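Transcriptional repressor of the blcABC operon (Agrobacterium tumefaciens, PDB 3MQ0) represses transcription of the blcABC operon as an IclR-family, helix-turn-helix DNA-binding protein whose activity is regulated through oligomerization. Local coordinates at the interface of chains A and B. Sequence-based numbering; all coordinates share one arbitrary frame. Chains: chain A/B, Transcriptional repressor of the blcABC operon.

The three contacts belong to one two-fold symmetric interface, so each recurs with the chains exchanged. Contacts 1 and 2 lie about 16 Å apart, between the centres of their C-alpha atoms, and share helix 27-41 of chain B, which offers B:Ala28, B:Leu29 and B:Ala32 to contact 2 and B:Asp37 to contact 1. Contact 3 is about 22 Å from each of the others by the same measure. Contact 2 joins the two DNA-binding domains; in contacts 1 and 3 that of chain B meets, respectively, helix 88-98 and helix 102-111 of chain A. Pairing may therefore help to position the two DNA-binding domains.

Contact 1: the interface of chains A and B. Residues chain A 88, 91; chain B 37, 271.
Helix 88-98 of chain A meets helix 27-41 of chain B, which belongs to the IclR-type helix-turn-helix domain, and also the C-terminal tail of chain B at B:Arg271. The imidazole of A:His88 and the carboxylate of B:Asp37 lie nearly in one plane, 8° apart. Ring nitrogen NE2 of A:His88 donates to OD1 of B:Asp37 over 2.7 Å, almost straight and in the plane of the ring, and engages the syn lone pair of that oxygen. With CG anti to the backbone N (chi1 -154°), A:His88 directs this edge of its ring toward chain B.

The guanidinium of A:Arg91 is sandwiched. B:Asp37 lies over one face, its carboxylate stacked rather than edge-on, and NH2 of A:Arg91 forms a long salt bridge of 3.8 Å to OD1 of B:Asp37. Over the opposite face stacks the guanidinium of B:Arg271, its NH2 3.7 Å from CZ of A:Arg91. The bend of A:Arg91 at chi3 (52°) turns its head group between these partners. A water at the guanidinium edge, 2.9 Å from A:Arg91 NH2, continues to the backbone O of B:Asp37. The carboxylate probably offsets some of the charge of the paired arginines.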
# COMPACT_ATOMS: atom_id res chain seq x y z
N HIS A 88 -1.75 -11.80 2.20
CA HIS A 88 -2.91 -11.85 1.31
C HIS A 88 -3.72 -10.54 1.26
O HIS A 88 -4.09 -10.07 0.18
CB HIS A 88 -3.83 -13.02 1.68
CG HIS A 88 -4.65 -13.52 0.53
ND1 HIS A 88 -4.69 -14.85 0.18
CD2 HIS A 88 -5.44 -12.87 -0.35
CE1 HIS A 88 -5.48 -15.00 -0.87
NE2 HIS A 88 -5.94 -13.81 -1.22
N ARG A 91 -3.01 -7.78 -1.22
CA ARG A 91 -3.54 -7.99 -2.57
C ARG A 91 -4.91 -7.33 -2.75
O ARG A 91 -5.21 -6.76 -3.80
CB ARG A 91 -3.68 -9.48 -2.87
CG ARG A 91 -2.37 -10.24 -2.92
CD ARG A 91 -2.62 -11.71 -3.18
NE ARG A 91 -3.47 -11.91 -4.36
CZ ARG A 91 -3.88 -13.09 -4.80
NH1 ARG A 91 -3.53 -14.20 -4.15
NH2 ARG A 91 -4.64 -13.18 -5.89
N ASP B 37 -10.25 -12.28 -4.44
CA ASP B 37 -9.13 -12.33 -5.37
C ASP B 37 -9.56 -11.95 -6.79
O ASP B 37 -8.82 -11.27 -7.50
CB ASP B 37 -8.49 -13.71 -5.37
CG ASP B 37 -7.69 -13.99 -4.11
OD1 ASP B 37 -7.42 -13.05 -3.31
OD2 ASP B 37 -7.31 -15.16 -3.92
N ARG B 271 4.77 -9.70 -4.86
CA ARG B 271 3.98 -10.50 -5.77
C ARG B 271 4.70 -10.63 -7.10
O ARG B 271 4.73 -9.69 -7.89
CB ARG B 271 2.62 -9.84 -6.01
CG ARG B 271 1.75 -9.73 -4.78
CD ARG B 271 1.19 -11.09 -4.42
NE ARG B 271 0.44 -11.66 -5.54
CZ ARG B 271 -0.00 -12.91 -5.58
NH1 ARG B 271 0.23 -13.73 -4.57
NH2 ARG B 271 -0.68 -13.33 -6.64
O HOH W 1 -6.03 -11.23 -7.55

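Contact 2: the interface of chains A and B. Residues chain A 29, 32, 74; chain B 28-29, 32, 65, 68, 72.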
# COMPACT_ATOMS: atom_id res chain seq x y z
N LEU A 29 -17.35 -16.29 8.37
CA LEU A 29 -16.99 -15.04 7.72
C LEU A 29 -16.87 -13.88 8.70
O LEU A 29 -15.85 -13.20 8.70
CB LEU A 29 -17.98 -14.67 6.61
CG LEU A 29 -17.90 -15.50 5.34
CD1 LEU A 29 -18.86 -14.98 4.28
CD2 LEU A 29 -16.47 -15.48 4.82
N ALA A 32 -13.93 -14.49 10.97
CA ALA A 32 -12.66 -14.16 10.30
C ALA A 32 -12.41 -12.66 10.28
O ALA A 32 -11.28 -12.22 10.52
CB ALA A 32 -12.61 -14.72 8.87
N LEU A 74 -4.01 -15.36 5.04
CA LEU A 74 -4.69 -14.24 5.70
C LEU A 74 -3.98 -13.91 7.01
O LEU A 74 -3.90 -12.75 7.41
CB LEU A 74 -6.16 -14.60 5.98
CG LEU A 74 -7.06 -14.82 4.76
CD1 LEU A 74 -8.53 -15.00 5.17
CD2 LEU A 74 -6.92 -13.65 3.82
N ALA B 28 -17.33 -21.43 3.18
CA ALA B 28 -17.74 -20.04 2.94
C ALA B 28 -16.55 -19.09 2.92
O ALA B 28 -16.49 -18.16 2.11
CB ALA B 28 -18.78 -19.60 3.98
N LEU B 29 -15.58 -19.33 3.78
CA LEU B 29 -14.37 -18.53 3.79
C LEU B 29 -13.56 -18.73 2.51
O LEU B 29 -13.08 -17.76 1.92
CB LEU B 29 -13.52 -18.85 5.02
CG LEU B 29 -12.25 -18.03 5.14
CD1 LEU B 29 -12.55 -16.54 5.08
CD2 LEU B 29 -11.59 -18.41 6.46
N ALA B 32 -15.29 -16.87 -0.26
CA ALA B 32 -15.17 -15.42 -0.11
C ALA B 32 -13.78 -14.96 -0.54
O ALA B 32 -13.63 -13.94 -1.20
CB ALA B 32 -15.44 -15.02 1.33
N LEU B 65 -24.21 -15.21 -0.93
CA LEU B 65 -22.87 -15.04 -0.37
C LEU B 65 -22.34 -13.65 -0.69
O LEU B 65 -21.79 -12.98 0.18
CB LEU B 65 -21.92 -16.12 -0.89
CG LEU B 65 -20.45 -16.02 -0.47
CD1 LEU B 65 -20.29 -16.09 1.05
CD2 LEU B 65 -19.73 -17.17 -1.15
N VAL B 68 -23.91 -11.09 1.57
CA VAL B 68 -23.34 -11.14 2.90
C VAL B 68 -21.98 -10.45 2.93
O VAL B 68 -21.68 -9.71 3.86
CB VAL B 68 -23.23 -12.59 3.42
CG1 VAL B 68 -22.36 -12.64 4.68
CG2 VAL B 68 -24.62 -13.16 3.70
N LEU B 72 -20.88 -7.35 5.21
CA LEU B 72 -19.68 -7.44 6.02
C LEU B 72 -18.68 -6.36 5.64
O LEU B 72 -17.67 -6.18 6.31
CB LEU B 72 -19.01 -8.80 5.82
CG LEU B 72 -19.64 -9.97 6.56
CD1 LEU B 72 -19.18 -11.28 5.97
CD2 LEU B 72 -19.25 -9.89 8.02
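A:Leu29, on helix 26-41 of the IclR-type helix-turn-helix domain, inserts its isobutyl group among B:Ala28, B:Leu29 and B:Ala32 of helix 27-41, B:Leu65 and B:Val68 of the recognition helix 59-71, and B:Leu72 in the loop that follows. This is the tightly packed part, with 78 Å² of A:Leu29 hidden. The two methyls diverge to different helices. CD1 of A:Leu29 meets CD1 of B:Leu65 at 3.7 Å, the side chains crossing at about a right angle, while CD2 points to helix 27-41 and lies 3.7 Å from CB of B:Ala32. The same CD2 of A:Leu29 is 3.8 Å from CA of B:Leu29. At the base of the side chain, CD1 of B:Leu72 meets CB of A:Leu29 at 3.6 Å. CG of A:Leu29 stands anti to its carbonyl carbon (chi1 -73°), which helps the branch reach into chain B.

The looser side is where the outer end of B:Leu29 faces A:Ala32 and A:Leu74. CG of B:Leu29 is anti to the backbone N (chi1 -178°), and its CD1 comes to 4.2 Å from CB of A:Ala32. CD1 of A:Leu74, in a loop, is 4.3 Å from CD1 of B:Leu29. A:Ala32 and A:Leu74 have 11 and 9 Å² hidden.

Contact 3: the interface of chains A and B. Residues chain A 101, 104, 108; chain B 78-79, 84.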
# COMPACT_ATOMS: atom_id res chain seq x y z
N ASP A 101 -12.26 4.92 -8.20
CA ASP A 101 -12.87 5.75 -9.23
C ASP A 101 -13.64 6.81 -8.48
O ASP A 101 -14.78 6.60 -8.07
CB ASP A 101 -13.81 4.92 -10.11
CG ASP A 101 -14.42 5.72 -11.27
OD1 ASP A 101 -14.42 6.98 -11.24
OD2 ASP A 101 -14.93 5.07 -12.21
N SER A 104 -17.08 7.98 -10.04
CA SER A 104 -18.15 7.00 -9.89
C SER A 104 -18.69 6.98 -8.46
O SER A 104 -19.89 6.93 -8.23
CB SER A 104 -17.66 5.59 -10.26
OG SER A 104 -18.67 4.63 -10.00
N ASP A 108 -22.54 8.05 -7.46
CA ASP A 108 -23.37 7.09 -6.75
C ASP A 108 -23.78 7.62 -5.39
O ASP A 108 -24.91 7.41 -4.96
CB ASP A 108 -22.65 5.75 -6.60
CG ASP A 108 -22.53 5.02 -7.93
OD1 ASP A 108 -22.93 5.60 -8.96
OD2 ASP A 108 -22.03 3.88 -7.94
N SER B 78 -21.76 -0.85 -6.06
CA SER B 78 -22.05 0.42 -6.74
C SER B 78 -23.51 0.51 -7.18
O SER B 78 -24.25 -0.47 -7.15
CB SER B 78 -21.12 0.62 -7.94
OG SER B 78 -19.77 0.74 -7.53
N ALA B 79 -23.94 1.70 -7.60
CA ALA B 79 -25.33 1.90 -7.99
C ALA B 79 -25.76 0.93 -9.08
O ALA B 79 -26.90 0.47 -9.10
CB ALA B 79 -25.56 3.35 -8.44
N ARG B 84 -17.00 -4.02 -5.79
CA ARG B 84 -15.60 -3.66 -5.71
C ARG B 84 -15.10 -3.99 -4.32
O ARG B 84 -15.90 -4.21 -3.41
CB ARG B 84 -15.42 -2.16 -6.01
CG ARG B 84 -15.95 -1.83 -7.40
CD ARG B 84 -16.21 -0.35 -7.69
NE ARG B 84 -17.09 -0.24 -8.85
CZ ARG B 84 -17.32 0.88 -9.54
NH1 ARG B 84 -16.72 2.01 -9.19
NH2 ARG B 84 -18.14 0.86 -10.58
O HOH W 2 -19.71 3.58 -7.08
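In the loop between strands 75-77 and 82-85 of chain B, the backbone of B:Ser78 is extended (psi 169°) and that of B:Ala79 helical, where they face A:Asp108 on helix 102-111. The backbone N of B:Ala79 donates to carboxylate oxygen OD2 of A:Asp108 over 2.9 Å, nearly straight at the hydrogen but steeply inclined, 65° out of the carboxylate plane. CG of A:Asp108 is anti to the carbonyl carbon (chi1 -71°), and the side chain reaches to the loop. The CB methyl of B:Ala79 also packs against the carboxylate carbon CG of A:Asp108, at 3.5 Å.

A water joins A:Asp108 to two serines, one from each chain. It lies 2.9 Å from the hydroxyl OG of B:Ser78 and 3.3 Å from OG of A:Ser104, and close to A:Asp108 OD2. The extended side chain of B:Arg84 rises from strand 82-85. B:Ser78 OG sits 3.1 Å above the centre of the B:Arg84 guanidinium plane, while NH1 of B:Arg84 makes a weak hydrogen bond of 3.4 Å to A:Ser104 OG. Behind A:Ser104, A:Asp101 OD1 accepts from the backbone N of A:Ser104 over 3.1 Å, capping the start of helix 102-111. The carboxylate of A:Asp101 may also add a favourable, longer-range field for B:Arg84.

The site sets the beta-hairpin wing of chain B's winged helix-turn-helix domain against helix 102-111 of chain A, next along the chain from helix 88-98, in the IclR C-terminal, GAF-fold part of the protein.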